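Local coordinates for protein RTX-adhesin (Marinomonas primoryensis, PDB 5IRB) that probably helps hold its Antarctic bacterium to ice and diatoms, this calcium-binding chain being a tandem-domain part of the giant adhesin, at residues F41-Y55 against V59-D73. Sequence-based numbering, arbitrary orientation.
Sequences FSSGVVTLVINGVTY and VNPNGTWSVSVAGSD
Tyr55 lies across Val69, whose CG1 sits over one face of the ring, 3.7 Å from its centroid, a CH-pi contact. Placing the ring CG anti to the carbonyl carbon (chi1 -61°) carries the phenol over Val69 to the strand's end. There Tyr55 OH accepts from Ala70 N at 3.1 Å and donates to Asp73 OD2, which lies at the ring edge; the latter bond is modelled very short, 2.5 Å, and its exact length is doubtful. The other carboxylate oxygen, Asp73 OD1, receives Asn51 ND2 at 3.0 Å on its anti side; the bond is nearly straight (172°), and Asp73 OD1 lies in the amide plane of Asn51.

Further along, Val46 CG2 stands over the five-membered ring of Trp65, only 9° off the normal, while Leu48 splits its branches, CD2 to Trp65 CH2 and CD1 to Val67 CG1 (3.6 Å). At the far end, Val59 CG2 meets the ring edge of Phe41, and Val59 N donates to Gly44 O from above the carbonyl plane.

Strands 43-50 and 64-70 belong to different sheets, with axes 9.0 Å apart at closest approach, so the two sheets face each other and these apolar side chains fill the beta-sandwich core between them. A donor at each carboxylate oxygen is consistent with an anionic Asp73, tying the start of helix 71-76 to the hairpin whose Asn51 N also bonds the calcium ligand Asp77.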
loop_
_atom_site.group_PDB
_atom_site.type_symbol
_atom_site.label_atom_id
_atom_site.label_comp_id
_atom_site.label_asym_id
_atom_site.label_seq_id
_atom_site.Cartn_x
_atom_site.Cartn_y
_atom_site.Cartn_z
ATOM N N PHE A 41 -39.620 -46.838 15.269
ATOM C CA PHE A 41 -40.706 -46.272 14.478
ATOM C C PHE A 41 -40.532 -46.697 13.016
ATOM O O PHE A 41 -39.451 -47.147 12.629
ATOM C CB PHE A 41 -40.775 -44.747 14.662
ATOM C CG PHE A 41 -39.508 -44.013 14.297
ATOM C CD1 PHE A 41 -39.252 -43.656 12.988
ATOM C CD2 PHE A 41 -38.564 -43.704 15.267
ATOM C CE1 PHE A 41 -38.076 -42.954 12.653
ATOM C CE2 PHE A 41 -37.388 -43.023 14.939
ATOM C CZ PHE A 41 -37.146 -42.655 13.622
ATOM N N SER A 42 -41.591 -46.604 12.213
ATOM C CA SER A 42 -41.502 -47.063 10.831
ATOM C C SER A 42 -41.537 -45.939 9.793
ATOM O O SER A 42 -41.246 -46.174 8.618
ATOM C CB SER A 42 -42.622 -48.084 10.549
ATOM O OG SER A 42 -43.906 -47.556 10.848
ATOM N N SER A 43 -41.879 -44.721 10.218
ATOM C CA SER A 43 -41.707 -43.548 9.372
ATOM C C SER A 43 -41.754 -42.301 10.233
ATOM O O SER A 43 -42.163 -42.350 11.399
ATOM C CB SER A 43 -42.777 -43.462 8.277
ATOM O OG SER A 43 -44.068 -43.290 8.833
ATOM N N GLY A 44 -41.344 -41.183 9.652
ATOM C CA GLY A 44 -41.402 -39.911 10.343
ATOM C C GLY A 44 -41.247 -38.729 9.402
ATOM O O GLY A 44 -40.782 -38.886 8.267
ATOM N N VAL A 45 -41.667 -37.560 9.880
ATOM C CA VAL A 45 -41.574 -36.307 9.136
ATOM C C VAL A 45 -40.830 -35.272 9.960
ATOM O O VAL A 45 -41.312 -34.850 11.014
ATOM C CB VAL A 45 -42.959 -35.732 8.767
ATOM C CG1 VAL A 45 -42.816 -34.410 7.981
ATOM C CG2 VAL A 45 -43.809 -36.771 8.013
ATOM N N VAL A 46 -39.650 -34.880 9.478
ATOM C CA VAL A 46 -38.895 -33.762 10.047
ATOM C C VAL A 46 -39.263 -32.428 9.401
ATOM O O VAL A 46 -39.251 -32.285 8.177
ATOM C CB VAL A 46 -37.378 -33.973 9.907
ATOM C CG1 VAL A 46 -36.610 -32.722 10.355
ATOM C CG2 VAL A 46 -36.943 -35.191 10.700
ATOM N N THR A 47 -39.621 -31.467 10.250
ATOM C CA THR A 47 -39.912 -30.109 9.822
ATOM C C THR A 47 -38.851 -29.143 10.358
ATOM O O THR A 47 -38.570 -29.117 11.558
ATOM C CB THR A 47 -41.313 -29.677 10.286
ATOM O OG1 THR A 47 -42.281 -30.580 9.731
ATOM C CG2 THR A 47 -41.634 -28.259 9.820
ATOM N N LEU A 48 -38.282 -28.346 9.454
ATOM C CA LEU A 48 -37.272 -27.346 9.801
ATOM C C LEU A 48 -37.813 -25.974 9.473
ATOM O O LEU A 48 -38.464 -25.804 8.449
ATOM C CB LEU A 48 -35.989 -27.537 8.998
ATOM C CG LEU A 48 -35.116 -28.784 8.996
ATOM C CD1 LEU A 48 -33.805 -28.456 8.299
ATOM C CD2 LEU A 48 -34.850 -29.258 10.399
ATOM N N VAL A 49 -37.522 -24.985 10.310
ATOM C CA VAL A 49 -37.877 -23.608 9.961
ATOM C C VAL A 49 -36.630 -22.749 9.974
ATOM O O VAL A 49 -35.870 -22.766 10.934
ATOM C CB VAL A 49 -38.947 -23.008 10.901
ATOM C CG1 VAL A 49 -39.245 -21.552 10.505
ATOM C CG2 VAL A 49 -40.222 -23.856 10.869
ATOM N N ILE A 50 -36.437 -21.985 8.904
ATOM C CA ILE A 50 -35.254 -21.154 8.750
ATOM C C ILE A 50 -35.660 -19.907 8.008
ATOM O O ILE A 50 -36.221 -19.978 6.907
ATOM C CB ILE A 50 -34.121 -21.859 7.954
ATOM C CG1 ILE A 50 -33.767 -23.223 8.557
ATOM C CG2 ILE A 50 -32.895 -20.976 7.873
ATOM C CD1 ILE A 50 -33.246 -24.204 7.535
ATOM N N ASN A 51 -35.388 -18.765 8.632
ATOM C CA ASN A 51 -35.716 -17.458 8.055
ATOM C C ASN A 51 -37.213 -17.390 7.719
ATOM O O ASN A 51 -37.608 -16.865 6.681
ATOM C CB ASN A 51 -34.830 -17.202 6.822
ATOM C CG ASN A 51 -34.986 -15.783 6.240
ATOM O OD1 ASN A 51 -35.131 -14.817 6.978
ATOM N ND2 ASN A 51 -34.939 -15.671 4.919
ATOM N N GLY A 52 -38.043 -17.955 8.605
ATOM C CA GLY A 52 -39.474 -18.108 8.370
ATOM C C GLY A 52 -39.912 -19.091 7.292
ATOM O O GLY A 52 -41.103 -19.206 6.967
ATOM N N VAL A 53 -38.965 -19.847 6.752
ATOM C CA VAL A 53 -39.285 -20.741 5.645
ATOM C C VAL A 53 -39.240 -22.170 6.170
ATOM O O VAL A 53 -38.287 -22.559 6.852
ATOM C CB VAL A 53 -38.304 -20.590 4.465
ATOM C CG1 VAL A 53 -38.669 -21.553 3.353
ATOM C CG2 VAL A 53 -38.293 -19.145 3.941
ATOM N N THR A 54 -40.273 -22.945 5.845
ATOM C CA THR A 54 -40.376 -24.339 6.267
ATOM C C THR A 54 -39.781 -25.290 5.243
ATOM O O THR A 54 -40.046 -25.166 4.048
ATOM C CB THR A 54 -41.841 -24.731 6.520
ATOM O OG1 THR A 54 -42.387 -23.876 7.533
ATOM C CG2 THR A 54 -41.956 -26.197 6.978
ATOM N N TYR A 55 -38.920 -26.187 5.711
ATOM C CA TYR A 55 -38.449 -27.300 4.897
ATOM C C TYR A 55 -38.869 -28.595 5.574
ATOM O O TYR A 55 -38.903 -28.666 6.810
ATOM C CB TYR A 55 -36.928 -27.261 4.724
ATOM C CG TYR A 55 -36.434 -26.008 4.019
ATOM C CD1 TYR A 55 -36.241 -24.832 4.718
ATOM C CD2 TYR A 55 -36.188 -26.006 2.658
ATOM C CE1 TYR A 55 -35.790 -23.675 4.076
ATOM C CE2 TYR A 55 -35.762 -24.862 2.002
ATOM C CZ TYR A 55 -35.558 -23.702 2.717
ATOM O OH TYR A 55 -35.118 -22.569 2.059
ATOM N N VAL A 59 -37.742 -39.451 7.343
ATOM C CA VAL A 59 -36.620 -40.049 8.046
ATOM C C VAL A 59 -36.385 -41.455 7.486
ATOM O O VAL A 59 -37.314 -42.241 7.254
ATOM C CB VAL A 59 -36.767 -40.024 9.584
ATOM C CG1 VAL A 59 -38.024 -39.327 10.004
ATOM C CG2 VAL A 59 -36.583 -41.381 10.170
ATOM N N ASN A 60 -35.117 -41.738 7.242
ATOM C CA ASN A 60 -34.677 -42.977 6.638
ATOM C C ASN A 60 -34.881 -44.132 7.605
ATOM O O ASN A 60 -35.111 -43.913 8.806
ATOM C CB ASN A 60 -33.206 -42.863 6.250
ATOM C CG ASN A 60 -32.945 -41.720 5.283
ATOM O OD1 ASN A 60 -33.733 -41.465 4.374
ATOM N ND2 ASN A 60 -31.839 -41.013 5.489
ATOM N N PRO A 61 -34.869 -45.364 7.087
ATOM C CA PRO A 61 -35.173 -46.444 8.028
ATOM C C PRO A 61 -34.144 -46.488 9.159
ATOM O O PRO A 61 -34.499 -46.832 10.281
ATOM C CB PRO A 61 -35.091 -47.706 7.154
ATOM C CG PRO A 61 -35.402 -47.220 5.768
ATOM C CD PRO A 61 -34.784 -45.840 5.695
ATOM N N ASN A 62 -32.907 -46.081 8.885
ATOM C CA ASN A 62 -31.887 -46.046 9.932
ATOM C C ASN A 62 -31.965 -44.810 10.835
ATOM O O ASN A 62 -30.998 -44.493 11.520
ATOM C CB ASN A 62 -30.476 -46.153 9.329
ATOM C CG ASN A 62 -30.020 -44.875 8.628
ATOM O OD1 ASN A 62 -30.813 -43.968 8.370
ATOM N ND2 ASN A 62 -28.720 -44.803 8.318
ATOM N N GLY A 63 -33.087 -44.097 10.823
ATOM C CA GLY A 63 -33.226 -42.966 11.718
ATOM C C GLY A 63 -32.605 -41.657 11.260
ATOM O O GLY A 63 -32.840 -40.619 11.883
ATOM N N THR A 64 -31.792 -41.691 10.206
ATOM C CA THR A 64 -31.190 -40.459 9.703
ATOM C C THR A 64 -32.140 -39.703 8.781
ATOM O O THR A 64 -33.138 -40.244 8.309
ATOM C CB THR A 64 -29.884 -40.709 8.894
ATOM O OG1 THR A 64 -30.194 -41.475 7.721
ATOM C CG2 THR A 64 -28.832 -41.435 9.721
ATOM N N TRP A 65 -31.811 -38.444 8.518
ATOM C CA TRP A 65 -32.573 -37.640 7.583
ATOM C C TRP A 65 -31.664 -36.550 7.030
ATOM O O TRP A 65 -30.626 -36.241 7.606
ATOM C CB TRP A 65 -33.795 -36.995 8.236
ATOM C CG TRP A 65 -33.479 -36.191 9.466
ATOM C CD1 TRP A 65 -33.434 -36.642 10.748
ATOM C CD2 TRP A 65 -33.113 -34.803 9.518
ATOM N NE1 TRP A 65 -33.099 -35.615 11.596
ATOM C CE2 TRP A 65 -32.892 -34.474 10.859
ATOM C CE3 TRP A 65 -32.961 -33.799 8.547
ATOM C CZ2 TRP A 65 -32.541 -33.193 11.272
ATOM C CZ3 TRP A 65 -32.609 -32.525 8.953
ATOM C CH2 TRP A 65 -32.403 -32.232 10.302
ATOM N N SER A 66 -32.087 -35.974 5.917
ATOM C CA SER A 66 -31.280 -35.031 5.173
ATOM C C SER A 66 -32.218 -34.245 4.272
ATOM O O SER A 66 -33.172 -34.804 3.735
ATOM C CB SER A 66 -30.196 -35.748 4.376
ATOM O OG SER A 66 -30.226 -35.337 3.023
ATOM N N VAL A 67 -31.973 -32.946 4.145
ATOM C CA VAL A 67 -32.866 -32.062 3.405
ATOM C C VAL A 67 -32.115 -30.863 2.823
ATOM O O VAL A 67 -31.250 -30.282 3.468
ATOM C CB VAL A 67 -34.040 -31.538 4.289
ATOM C CG1 VAL A 67 -33.548 -30.679 5.440
ATOM C CG2 VAL A 67 -35.096 -30.809 3.441
ATOM N N SER A 68 -32.439 -30.549 1.578
ATOM C CA SER A 68 -31.911 -29.383 0.880
ATOM C C SER A 68 -32.594 -28.081 1.312
ATOM O O SER A 68 -33.833 -27.980 1.284
ATOM C CB SER A 68 -32.073 -29.581 -0.620
ATOM O OG SER A 68 -30.810 -29.631 -1.246
ATOM N N VAL A 69 -31.795 -27.090 1.719
ATOM C CA VAL A 69 -32.351 -25.788 2.091
ATOM C C VAL A 69 -31.619 -24.652 1.358
ATOM O O VAL A 69 -30.498 -24.838 0.887
ATOM C CB VAL A 69 -32.291 -25.549 3.609
ATOM C CG1 VAL A 69 -32.918 -26.713 4.345
ATOM C CG2 VAL A 69 -30.859 -25.341 4.089
ATOM N N ALA A 70 -32.262 -23.494 1.235
ATOM C CA ALA A 70 -31.608 -22.333 0.619
ATOM C C ALA A 70 -30.514 -21.760 1.531
ATOM O O ALA A 70 -30.765 -21.368 2.668
ATOM C CB ALA A 70 -32.638 -21.269 0.271
ATOM N N GLY A 71 -29.293 -21.686 1.018
ATOM C CA GLY A 71 -28.244 -20.979 1.747
ATOM C C GLY A 71 -28.664 -19.574 2.157
ATOM O O GLY A 71 -28.318 -19.115 3.243
ATOM N N SER A 72 -29.489 -18.933 1.333
ATOM C CA SER A 72 -29.925 -17.557 1.581
ATOM C C SER A 72 -30.787 -17.466 2.825
ATOM O O SER A 72 -30.695 -16.490 3.572
ATOM C CB SER A 72 -30.703 -17.003 0.377
ATOM O OG SER A 72 -31.961 -17.652 0.224
ATOM N N ASP A 73 -31.596 -18.504 3.071
ATOM C CA ASP A 73 -32.387 -18.566 4.290
ATOM C C ASP A 73 -31.512 -18.766 5.516
ATOM O O ASP A 73 -31.752 -18.149 6.547
ATOM C CB ASP A 73 -33.448 -19.666 4.181
ATOM C CG ASP A 73 -34.562 -19.278 3.238
ATOM O OD1 ASP A 73 -34.839 -18.063 3.135
ATOM O OD2 ASP A 73 -35.151 -20.164 2.589
HETATM O O HOH W 1 -36.642 -45.979 11.781
HETATM O O HOH W 2 -38.424 -45.229 7.331
HETATM O O HOH W 3 -39.988 -42.007 7.016
#